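Local coordinates for protein fructuronate-tagaturonate epimerase UxaE from Cohnella laeviribosi in complex with 1 glycerol (Cohnella laeviribosi, PDB 6ILB) that probably catalyses the metal-dependent epimerization of D-tagaturonate to D-fructuronate, with zinc bound in a TIM-barrel active site, at residues L276-P281 with A302-G307. Sequence-based numbering, arbitrary orientation.
Sequences LAPTAP and APRFIG. Unlike the reference sequence in segment 276-281: Ala277 (reference Thr).
Thr279 and Arg304 meet where two irregular loops pass, the run from 276 to 279 lying 105° from that of 303 to 306. Thr279 N donates a nearly straight hydrogen bond (171°) to Arg304 O, 2.7 Å away, approaching in the carbonyl plane on a lone pair. The threonine hydroxyl accepts in turn: Arg304 N donates to Thr279 OG1 at 2.8 Å, a more bent link. With chi1 at -54° placing OG1 beside its own backbone N, amide and hydroxyl of Thr279 together engage both the carbonyl and the N-H of Arg304. This pair of hydrogen bonds joins the loops without any sheet pairing. Against OG1 also rests Arg304 CB, while Pro303 CB packs 3.9 Å from Thr279 CB. The Arg304 chain, bent at chi2, then runs alongside the backbone of residues 276-278; Arg304 CD lies 3.7 Å from Ala277 O, and Leu276 O sits over one guanidinium face, towards the rim. Pro278 CB closes over Arg304 O at 3.6 Å. The Arg304 side chain also touches Asp273, a zinc ligand, in the metal's second shell, about 8 Å from the ion. Both loops follow neighbouring parallel barrel strands, 267-271 and 300-302; the first leads into helix 281-293, and Ile306 of the second packs against helix 319-336.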
loop_
_atom_site.group_PDB
_atom_site.type_symbol
_atom_site.label_atom_id
_atom_site.label_comp_id
_atom_site.label_asym_id
_atom_site.label_seq_id
_atom_site.Cartn_x
_atom_site.Cartn_y
_atom_site.Cartn_z
ATOM N N LEU B 276 17.487 -11.778 3.976
ATOM C CA LEU B 276 18.394 -11.595 2.853
ATOM C C LEU B 276 18.278 -12.770 1.905
ATOM O O LEU B 276 18.427 -12.614 0.690
ATOM C CB LEU B 276 19.835 -11.452 3.339
ATOM C CG LEU B 276 20.234 -10.215 4.141
ATOM C CD1 LEU B 276 21.673 -9.856 3.800
ATOM C CD2 LEU B 276 19.307 -9.041 3.886
ATOM N N ALA B 277 18.030 -13.951 2.455
ATOM C CA ALA B 277 17.706 -15.101 1.646
ATOM C C ALA B 277 16.270 -14.981 1.130
ATOM O O ALA B 277 15.414 -14.371 1.773
ATOM C CB ALA B 277 17.863 -16.381 2.465
ATOM N N PRO B 278 15.986 -15.528 -0.043
ATOM C CA PRO B 278 14.591 -15.801 -0.391
ATOM C C PRO B 278 13.972 -16.738 0.638
ATOM O O PRO B 278 14.667 -17.424 1.395
ATOM C CB PRO B 278 14.688 -16.466 -1.771
ATOM C CG PRO B 278 16.117 -16.963 -1.859
ATOM C CD PRO B 278 16.915 -15.946 -1.103
ATOM N N THR B 279 12.641 -16.752 0.666
ATOM C CA THR B 279 11.916 -17.632 1.565
ATOM C C THR B 279 11.807 -19.008 0.929
ATOM O O THR B 279 11.008 -19.210 0.009
ATOM C CB THR B 279 10.519 -17.106 1.874
ATOM O OG1 THR B 279 10.573 -15.751 2.361
ATOM C CG2 THR B 279 9.885 -18.018 2.928
ATOM N N ALA B 280 12.559 -19.970 1.442
ATOM C CA ALA B 280 12.356 -21.328 0.981
ATOM C C ALA B 280 10.937 -21.797 1.325
ATOM O O ALA B 280 10.326 -21.317 2.287
ATOM C CB ALA B 280 13.398 -22.266 1.584
ATOM N N PRO B 281 10.376 -22.712 0.524
ATOM C CA PRO B 281 9.043 -23.268 0.854
ATOM C C PRO B 281 8.937 -23.903 2.234
ATOM O O PRO B 281 7.939 -23.693 2.944
ATOM C CB PRO B 281 8.838 -24.300 -0.261
ATOM C CG PRO B 281 9.542 -23.688 -1.423
ATOM C CD PRO B 281 10.775 -23.023 -0.859
ATOM N N ALA B 302 3.466 -12.675 3.103
ATOM C CA ALA B 302 4.303 -12.085 2.053
ATOM C C ALA B 302 5.691 -12.713 2.056
ATOM O O ALA B 302 6.596 -12.231 2.740
ATOM C CB ALA B 302 4.409 -10.573 2.236
ATOM N N PRO B 303 5.918 -13.781 1.305
ATOM C CA PRO B 303 7.251 -14.379 1.267
ATOM C C PRO B 303 8.198 -13.604 0.367
ATOM O O PRO B 303 7.799 -12.867 -0.535
ATOM C CB PRO B 303 6.994 -15.779 0.713
ATOM C CG PRO B 303 5.757 -15.659 -0.039
ATOM C CD PRO B 303 4.927 -14.598 0.599
ATOM N N ARG B 304 9.485 -13.778 0.653
ATOM C CA ARG B 304 10.549 -13.264 -0.197
ATOM C C ARG B 304 10.758 -14.234 -1.350
ATOM O O ARG B 304 11.318 -15.316 -1.161
ATOM C CB ARG B 304 11.835 -13.095 0.603
ATOM C CG ARG B 304 12.615 -11.844 0.240
ATOM C CD ARG B 304 13.742 -12.200 -0.669
ATOM N NE ARG B 304 14.783 -11.189 -0.693
ATOM C CZ ARG B 304 15.688 -11.112 -1.656
ATOM N NH1 ARG B 304 15.656 -11.983 -2.661
ATOM N NH2 ARG B 304 16.612 -10.175 -1.616
ATOM N N PHE B 305 10.327 -13.847 -2.543
ATOM C CA PHE B 305 10.478 -14.710 -3.701
ATOM C C PHE B 305 11.907 -14.712 -4.216
ATOM O O PHE B 305 12.660 -13.757 -4.014
ATOM C CB PHE B 305 9.533 -14.276 -4.814
ATOM C CG PHE B 305 8.106 -14.416 -4.449
ATOM C CD1 PHE B 305 7.471 -15.639 -4.563
ATOM C CD2 PHE B 305 7.401 -13.336 -3.950
ATOM C CE1 PHE B 305 6.145 -15.772 -4.199
ATOM C CE2 PHE B 305 6.067 -13.466 -3.593
ATOM C CZ PHE B 305 5.443 -14.687 -3.715
ATOM N N ILE B 306 12.274 -15.831 -4.862
ATOM C CA ILE B 306 13.511 -15.939 -5.633
ATOM C C ILE B 306 13.646 -14.721 -6.540
ATOM O O ILE B 306 12.663 -14.197 -7.067
ATOM C CB ILE B 306 13.520 -17.254 -6.444
ATOM C CG1 ILE B 306 14.817 -17.448 -7.231
ATOM C CG2 ILE B 306 12.364 -17.323 -7.426
ATOM C CD1 ILE B 306 16.072 -17.306 -6.446
ATOM N N GLY B 307 14.853 -14.253 -6.710
ATOM C CA GLY B 307 15.056 -13.058 -7.486
ATOM C C GLY B 307 14.931 -11.816 -6.630
ATOM O O GLY B 307 15.131 -11.829 -5.411
#